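Local coordinates for protein aclacinomycin-N/aclacinomycin-A oxidase (Streptomyces galilaeus, PDB 2IPI) that oxidises the terminal sugar of aclacinomycin antibiotics in two successive oxygen-dependent steps, using a flavin held by two covalent bonds, at residues 113-116 and 117-120; 437-440 and 441-445; 489-492 and 493-497. All coordinates share one frame; numbering follows the deposited sequence.

The three contacts are local and follow one another along the chain. Contact 1 turns between two strands of the FAD-binding domain, away from the annotated sites. Contact 2 is two turns of helix 434-448, on the opposite side of the chain's centre; the centres of contacts 1 and 2 are about 47 Å apart. The side chain of Asn437 lies about 5 Å from the bound aclacinomycin ligand. Contact 3 joins helices 486-491 and 495-505. The side chain of Tyr491 is about 10 Å from the FAD. Contacts 2 and 3 approach to about 6 Å between nearest atoms without touching. Contact 3 is about 33 Å from contact 1, centre to centre.

Contact 1. Residues 113-116 and 117-120; sequences FYDS and GKRA
Asp115 and Lys118 meet across the turn of a beta-hairpin that links strands 112-115 and 120-123 at the edge of an antiparallel sheet. The Asp115 carboxylate stands with CG anti to the backbone N (chi1 -172°) and reaches over the turn. Asp115 OD2 accepts a bond from Lys118 N at 3.1 Å, from above the carboxylate plane. The Lys118 chain bends over the other oxygen: Lys118 CD is 3.1 Å from Asp115 OD1. The amino group is farther off, with Lys118 NZ 4.0 Å from Asp115 OD1, beyond a salt bridge.

Tyr114 and Arg119 run side by side and point the same way. Tyr114 OH lies beside CA and CG of Arg119, 3.5 Å from Arg119 CA. The Tyr114 ring meets Ala120 O obliquely, with Tyr114 CD1 3.0 Å from Ala120 O. Arg119 NH1 bonds the carbonyls of Ala232 and Gly234.

The backbone closes the hairpin. Asp115 N gives a straight bond to Ala120 O at 2.6 Å, and Ala120 N returns one to Asp115 O. Arg119 also faces Asp115, with a positive phi of 58°, which makes a G1 beta bulge. The geometry is consistent with Asp115 OD2 holding the turn through the Lys118 N-H, while the Lys118 amino group probably adds a longer-range attraction.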
loop_
_atom_site.group_PDB
_atom_site.type_symbol
_atom_site.label_atom_id
_atom_site.label_comp_id
_atom_site.label_asym_id
_atom_site.label_seq_id
_atom_site.Cartn_x
_atom_site.Cartn_y
_atom_site.Cartn_z
ATOM N N PHE A 113 -12.137 -6.409 17.502
ATOM C CA PHE A 113 -12.354 -6.303 18.943
ATOM C C PHE A 113 -11.007 -6.371 19.644
ATOM O O PHE A 113 -9.985 -6.595 19.004
ATOM C CB PHE A 113 -13.289 -7.408 19.409
ATOM C CG PHE A 113 -12.835 -8.834 19.128
ATOM C CD1 PHE A 113 -12.064 -9.531 20.040
ATOM C CD2 PHE A 113 -13.184 -9.468 17.958
ATOM C CE1 PHE A 113 -11.656 -10.822 19.780
ATOM C CE2 PHE A 113 -12.787 -10.768 17.684
ATOM C CZ PHE A 113 -12.024 -11.463 18.603
ATOM N N TYR A 114 -10.980 -6.155 20.941
ATOM C CA TYR A 114 -9.815 -6.344 21.767
ATOM C C TYR A 114 -9.886 -7.684 22.482
ATOM O O TYR A 114 -10.967 -8.133 22.865
ATOM C CB TYR A 114 -9.745 -5.222 22.809
ATOM C CG TYR A 114 -8.620 -5.421 23.792
ATOM C CD1 TYR A 114 -7.286 -5.420 23.396
ATOM C CD2 TYR A 114 -8.934 -5.609 25.129
ATOM C CE1 TYR A 114 -6.288 -5.607 24.329
ATOM C CE2 TYR A 114 -7.935 -5.790 26.056
ATOM C CZ TYR A 114 -6.613 -5.794 25.653
ATOM O OH TYR A 114 -5.647 -5.974 26.608
ATOM N N ASP A 115 -8.760 -8.350 22.694
ATOM C CA ASP A 115 -8.813 -9.537 23.544
ATOM C C ASP A 115 -7.982 -9.315 24.801
ATOM O O ASP A 115 -6.752 -9.304 24.726
ATOM C CB ASP A 115 -8.314 -10.784 22.835
ATOM C CG ASP A 115 -8.568 -12.034 23.658
ATOM O OD1 ASP A 115 -9.096 -12.989 23.047
ATOM O OD2 ASP A 115 -8.263 -12.104 24.858
ATOM N N SER A 116 -8.658 -9.118 25.931
ATOM C CA SER A 116 -7.959 -8.882 27.190
ATOM C C SER A 116 -6.967 -10.006 27.466
ATOM O O SER A 116 -5.892 -9.790 28.029
ATOM C CB SER A 116 -8.933 -8.747 28.362
ATOM O OG SER A 116 -10.239 -8.450 27.923
ATOM N N GLY A 117 -7.358 -11.212 27.046
ATOM C CA GLY A 117 -6.491 -12.354 27.310
ATOM C C GLY A 117 -5.128 -12.115 26.670
ATOM O O GLY A 117 -4.117 -11.976 27.353
ATOM N N LYS A 118 -5.158 -12.065 25.352
ATOM C CA LYS A 118 -4.028 -11.989 24.455
ATOM C C LYS A 118 -3.335 -10.637 24.528
ATOM O O LYS A 118 -2.226 -10.441 24.032
ATOM C CB LYS A 118 -4.495 -12.232 23.013
ATOM C CG LYS A 118 -4.711 -13.680 22.637
ATOM C CD LYS A 118 -6.174 -14.072 22.662
ATOM C CE LYS A 118 -6.389 -15.394 23.393
ATOM N NZ LYS A 118 -7.022 -16.399 22.510
ATOM N N ARG A 119 -3.998 -9.672 25.169
ATOM C CA ARG A 119 -3.435 -8.324 25.233
ATOM C C ARG A 119 -3.225 -7.811 23.806
ATOM O O ARG A 119 -2.201 -7.215 23.472
ATOM C CB ARG A 119 -2.132 -8.324 26.027
ATOM C CG ARG A 119 -1.782 -7.013 26.697
ATOM C CD ARG A 119 -0.774 -7.253 27.818
ATOM N NE ARG A 119 0.560 -7.426 27.261
ATOM C CZ ARG A 119 1.512 -6.501 27.280
ATOM N NH1 ARG A 119 1.290 -5.310 27.830
ATOM N NH2 ARG A 119 2.702 -6.749 26.749
ATOM N N ALA A 120 -4.242 -8.077 22.990
ATOM C CA ALA A 120 -4.113 -7.701 21.585
ATOM C C ALA A 120 -5.450 -7.329 20.974
ATOM O O ALA A 120 -6.510 -7.652 21.510
ATOM C CB ALA A 120 -3.476 -8.840 20.793
#

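Contact 2. Residues 437-440 and 441-445; sequences NLAW and IREIY
The Trp440 indole carries Ile444 on one face. Ile444 CD1 sits 3.7 Å from the centroid of the Trp440 six-membered ring, 29° off the normal, a CH-pi contact. Ile444 CD1 is shifted toward the rim, 3.3 Å from Trp440 CZ2. The Ile444 chi1 of -7° is nearly eclipsed, a strained arrangement that puts this methyl over the ring. At the edge of the indole, in plane, lies Asn437 O. Ile441 CG2 touches Trp440 CD1 at 3.5 Å, and these two side chains cross at about a right angle.

The second flat group is the Arg442 guanidinium. Leu438 CD2 lies over one of its faces, toward the rim, 4.0 Å from Arg442 CZ. Leu438 CB is closer, 3.5 Å from Arg442 NH1. Both side chains have CG beside the backbone N (chi1 -72° in each), and the Arg442 chain is extended from CG to NE. They therefore run alongside, pointing the same way. NH2 of Arg442 forms a salt bridge with Asp473, which probably limits rotation of the group that Leu438 covers.

Backbone bonds join the two turns. Glu443 N donates to Ala439 O at 3.0 Å, and Ile444 N to Trp440 O at 3.2 Å.

This is the i to i+4 pattern of an alpha-helix. Trp440 and Ile441 rest on Ala426 of strand 420-428, in the antiparallel sheet that also holds strand 360-368. The same strand carries the aclacinomycin-binding Thr427. The helix thus packs on the sheet beside the substrate pocket, with the Asn437 side chain about 5 Å from the bound aclacinomycin ligand.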
loop_
_atom_site.group_PDB
_atom_site.type_symbol
_atom_site.label_atom_id
_atom_site.label_comp_id
_atom_site.label_asym_id
_atom_site.label_seq_id
_atom_site.Cartn_x
_atom_site.Cartn_y
_atom_site.Cartn_z
ATOM N N ASN A 437 -3.070 4.767 -23.087
ATOM C CA ASN A 437 -2.775 4.949 -21.661
ATOM C C ASN A 437 -1.555 4.149 -21.240
ATOM O O ASN A 437 -0.614 4.707 -20.663
ATOM C CB ASN A 437 -4.005 4.583 -20.823
ATOM C CG ASN A 437 -5.037 5.693 -20.784
ATOM O OD1 ASN A 437 -4.857 6.654 -20.026
ATOM N ND2 ASN A 437 -6.105 5.543 -21.565
ATOM N N LEU A 438 -1.533 2.854 -21.526
ATOM C CA LEU A 438 -0.392 2.013 -21.175
ATOM C C LEU A 438 0.918 2.606 -21.685
ATOM O O LEU A 438 1.929 2.634 -20.980
ATOM C CB LEU A 438 -0.571 0.597 -21.726
ATOM C CG LEU A 438 -1.623 -0.272 -21.030
ATOM C CD1 LEU A 438 -2.134 -1.354 -21.970
ATOM C CD2 LEU A 438 -1.033 -0.881 -19.765
ATOM N N ALA A 439 0.902 3.098 -22.923
ATOM C CA ALA A 439 2.127 3.681 -23.473
ATOM C C ALA A 439 2.646 4.823 -22.609
ATOM O O ALA A 439 3.827 4.918 -22.268
ATOM C CB ALA A 439 1.875 4.168 -24.896
ATOM N N TRP A 440 1.746 5.718 -22.237
ATOM C CA TRP A 440 2.045 6.869 -21.410
ATOM C C TRP A 440 2.750 6.504 -20.114
ATOM O O TRP A 440 3.829 7.009 -19.813
ATOM C CB TRP A 440 0.722 7.604 -21.114
ATOM C CG TRP A 440 0.710 8.284 -19.779
ATOM C CD1 TRP A 440 0.155 7.849 -18.608
ATOM C CD2 TRP A 440 1.305 9.554 -19.496
ATOM N NE1 TRP A 440 0.371 8.774 -17.623
ATOM C CE2 TRP A 440 1.070 9.829 -18.136
ATOM C CE3 TRP A 440 2.011 10.478 -20.271
ATOM C CZ2 TRP A 440 1.519 10.996 -17.523
ATOM C CZ3 TRP A 440 2.454 11.632 -19.657
ATOM C CH2 TRP A 440 2.210 11.884 -18.301
ATOM N N ILE A 441 2.128 5.630 -19.308
ATOM C CA ILE A 441 2.696 5.366 -17.988
ATOM C C ILE A 441 4.052 4.677 -18.078
ATOM O O ILE A 441 4.940 4.875 -17.250
ATOM C CB ILE A 441 1.781 4.496 -17.096
ATOM C CG1 ILE A 441 0.956 3.444 -17.826
ATOM C CG2 ILE A 441 0.873 5.388 -16.265
ATOM C CD1 ILE A 441 1.727 2.203 -18.222
ATOM N N ARG A 442 4.207 3.838 -19.112
ATOM C CA ARG A 442 5.483 3.125 -19.172
ATOM C C ARG A 442 6.607 4.071 -19.567
ATOM O O ARG A 442 7.703 3.989 -19.017
ATOM C CB ARG A 442 5.389 1.959 -20.154
ATOM C CG ARG A 442 4.557 0.801 -19.642
ATOM C CD ARG A 442 3.899 0.088 -20.824
ATOM N NE ARG A 442 3.444 -1.234 -20.406
ATOM C CZ ARG A 442 2.616 -2.042 -21.025
ATOM N NH1 ARG A 442 2.075 -1.697 -22.178
ATOM N NH2 ARG A 442 2.328 -3.218 -20.475
ATOM N N GLU A 443 6.322 4.945 -20.518
ATOM C CA GLU A 443 7.273 5.946 -20.977
ATOM C C GLU A 443 7.783 6.864 -19.880
ATOM O O GLU A 443 8.992 7.075 -19.792
ATOM C CB GLU A 443 6.613 6.798 -22.071
ATOM C CG GLU A 443 6.728 6.223 -23.474
ATOM C CD GLU A 443 5.506 6.538 -24.317
ATOM O OE1 GLU A 443 5.308 5.884 -25.371
ATOM O OE2 GLU A 443 4.730 7.438 -23.923
ATOM N N ILE A 444 6.935 7.448 -19.018
ATOM C CA ILE A 444 7.472 8.315 -17.978
ATOM C C ILE A 444 8.409 7.587 -17.011
ATOM O O ILE A 444 9.443 8.111 -16.585
ATOM C CB ILE A 444 6.392 8.963 -17.073
ATOM C CG1 ILE A 444 4.964 8.728 -17.515
ATOM C CG2 ILE A 444 6.719 10.444 -16.883
ATOM C CD1 ILE A 444 3.921 9.046 -16.461
ATOM N N TYR A 445 8.000 6.369 -16.665
ATOM C CA TYR A 445 8.749 5.563 -15.714
ATOM C C TYR A 445 10.142 5.186 -16.214
ATOM O O TYR A 445 11.132 5.440 -15.523
ATOM C CB TYR A 445 7.965 4.285 -15.406
ATOM C CG TYR A 445 8.378 3.594 -14.125
ATOM C CD1 TYR A 445 9.140 2.441 -14.144
ATOM C CD2 TYR A 445 7.980 4.099 -12.894
ATOM C CE1 TYR A 445 9.517 1.805 -12.968
ATOM C CE2 TYR A 445 8.348 3.473 -11.721
ATOM C CZ TYR A 445 9.114 2.331 -11.762
ATOM O OH TYR A 445 9.471 1.712 -10.588
#

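Contact 3. Residues 489-492 and 493-497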
loop_
_atom_site.group_PDB
_atom_site.type_symbol
_atom_site.label_atom_id
_atom_site.label_comp_id
_atom_site.label_asym_id
_atom_site.label_seq_id
_atom_site.Cartn_x
_atom_site.Cartn_y
_atom_site.Cartn_z
ATOM N N LEU A 489 14.094 -5.904 -6.564
ATOM C CA LEU A 489 13.430 -4.618 -6.631
ATOM C C LEU A 489 12.502 -4.440 -5.435
ATOM O O LEU A 489 12.516 -3.387 -4.813
ATOM C CB LEU A 489 12.638 -4.466 -7.932
ATOM C CG LEU A 489 13.434 -4.316 -9.229
ATOM C CD1 LEU A 489 12.497 -3.900 -10.354
ATOM C CD2 LEU A 489 14.568 -3.311 -9.097
ATOM N N TYR A 490 11.715 -5.483 -5.141
ATOM C CA TYR A 490 10.701 -5.322 -4.094
ATOM C C TYR A 490 11.195 -5.638 -2.689
ATOM O O TYR A 490 10.689 -5.084 -1.702
ATOM C CB TYR A 490 9.510 -6.224 -4.431
ATOM C CG TYR A 490 8.528 -5.692 -5.433
ATOM C CD1 TYR A 490 8.245 -6.416 -6.588
ATOM C CD2 TYR A 490 7.862 -4.479 -5.289
ATOM C CE1 TYR A 490 7.346 -5.969 -7.544
ATOM C CE2 TYR A 490 6.960 -4.019 -6.235
ATOM C CZ TYR A 490 6.702 -4.757 -7.365
ATOM O OH TYR A 490 5.801 -4.311 -8.319
ATOM N N TYR A 491 12.130 -6.562 -2.505
ATOM C CA TYR A 491 12.470 -7.034 -1.169
ATOM C C TYR A 491 13.941 -6.902 -0.803
ATOM O O TYR A 491 14.295 -7.264 0.335
ATOM C CB TYR A 491 12.127 -8.535 -1.054
ATOM C CG TYR A 491 10.735 -8.966 -1.400
ATOM C CD1 TYR A 491 9.644 -8.629 -0.593
ATOM C CD2 TYR A 491 10.472 -9.719 -2.528
ATOM C CE1 TYR A 491 8.360 -9.040 -0.926
ATOM C CE2 TYR A 491 9.205 -10.129 -2.867
ATOM C CZ TYR A 491 8.147 -9.786 -2.058
ATOM O OH TYR A 491 6.905 -10.219 -2.437
ATOM N N LYS A 492 14.793 -6.445 -1.712
ATOM C CA LYS A 492 16.233 -6.372 -1.523
ATOM C C LYS A 492 16.782 -7.636 -0.883
ATOM O O LYS A 492 16.360 -8.725 -1.261
ATOM C CB LYS A 492 16.588 -5.137 -0.682
ATOM C CG LYS A 492 16.095 -3.867 -1.393
ATOM C CD LYS A 492 16.005 -2.710 -0.403
ATOM C CE LYS A 492 17.377 -2.229 0.041
ATOM N NZ LYS A 492 17.674 -0.800 -0.247
ATOM N N GLY A 493 17.698 -7.542 0.073
ATOM C CA GLY A 493 18.319 -8.718 0.654
ATOM C C GLY A 493 17.408 -9.639 1.432
ATOM O O GLY A 493 17.868 -10.636 1.990
ATOM N N ASN A 494 16.121 -9.312 1.509
ATOM C CA ASN A 494 15.183 -10.085 2.318
ATOM C C ASN A 494 14.581 -11.267 1.594
ATOM O O ASN A 494 13.990 -12.137 2.247
ATOM C CB ASN A 494 14.064 -9.158 2.814
ATOM C CG ASN A 494 14.454 -8.510 4.129
ATOM O OD1 ASN A 494 15.567 -8.681 4.632
ATOM N ND2 ASN A 494 13.511 -7.752 4.697
ATOM N N TYR A 495 14.702 -11.323 0.278
ATOM C CA TYR A 495 14.074 -12.362 -0.510
ATOM C C TYR A 495 14.454 -13.797 -0.163
ATOM O O TYR A 495 13.535 -14.637 -0.124
ATOM C CB TYR A 495 14.403 -12.174 -2.001
ATOM C CG TYR A 495 13.493 -12.939 -2.931
ATOM C CD1 TYR A 495 14.045 -13.850 -3.832
ATOM C CD2 TYR A 495 12.112 -12.762 -2.932
ATOM C CE1 TYR A 495 13.227 -14.556 -4.691
ATOM C CE2 TYR A 495 11.294 -13.468 -3.798
ATOM C CZ TYR A 495 11.862 -14.372 -4.677
ATOM O OH TYR A 495 11.082 -15.090 -5.560
ATOM N N PRO A 496 15.720 -14.109 0.053
ATOM C CA PRO A 496 16.036 -15.535 0.320
ATOM C C PRO A 496 15.274 -16.030 1.546
ATOM O O PRO A 496 14.679 -17.099 1.581
ATOM C CB PRO A 496 17.537 -15.523 0.568
ATOM C CG PRO A 496 18.031 -14.301 -0.139
ATOM C CD PRO A 496 16.939 -13.291 0.098
ATOM N N ARG A 497 15.297 -15.194 2.592
ATOM C CA ARG A 497 14.597 -15.537 3.825
ATOM C C ARG A 497 13.107 -15.743 3.575
ATOM O O ARG A 497 12.487 -16.627 4.152
ATOM C CB ARG A 497 14.808 -14.450 4.881
#
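Tyr491 and Tyr495 bracket a helix-to-helix turn in the berberine-like region. Helix 486-491 stops, the chain leaves helical geometry at Lys492, which has a positive phi of 44°, and it then turns into helix 495-505.

Asn494 N donates a hydrogen bond to Tyr491 O at 3.0 Å, coming from above the carbonyl plane. Tyr495 N reaches Lys492 O at 3.4 Å, a weak bond though nearly straight. The two bonds link Asn494 and Tyr495 back to the residues around the end of helix 486-491.

Polar side-chain ends are held outside the turn. Tyr491 OH bonds the carbonyl of Gly214, and Lys492 NZ makes a salt bridge with Glu463. Tyr490 OH bonds the backbone O of Tyr469, an active-site proton acceptor, so the end of this helix is tied directly to the catalytic region.

The aromatic contact is between Tyr491 and Tyr495. Tyr495 CG, anti to its backbone N (chi1 -163°), carries the ring alongside that of Tyr491. The planes are within 17° of parallel, but the rings are slid apart and barely overlap, with the centroids of the Tyr491 and Tyr495 rings 5.8 Å from each other. The Tyr495 ring instead stacks on that of Tyr487. Between the two side chains the closest approach is Tyr491 CD2 to Tyr495 CD2, at 3.5 Å.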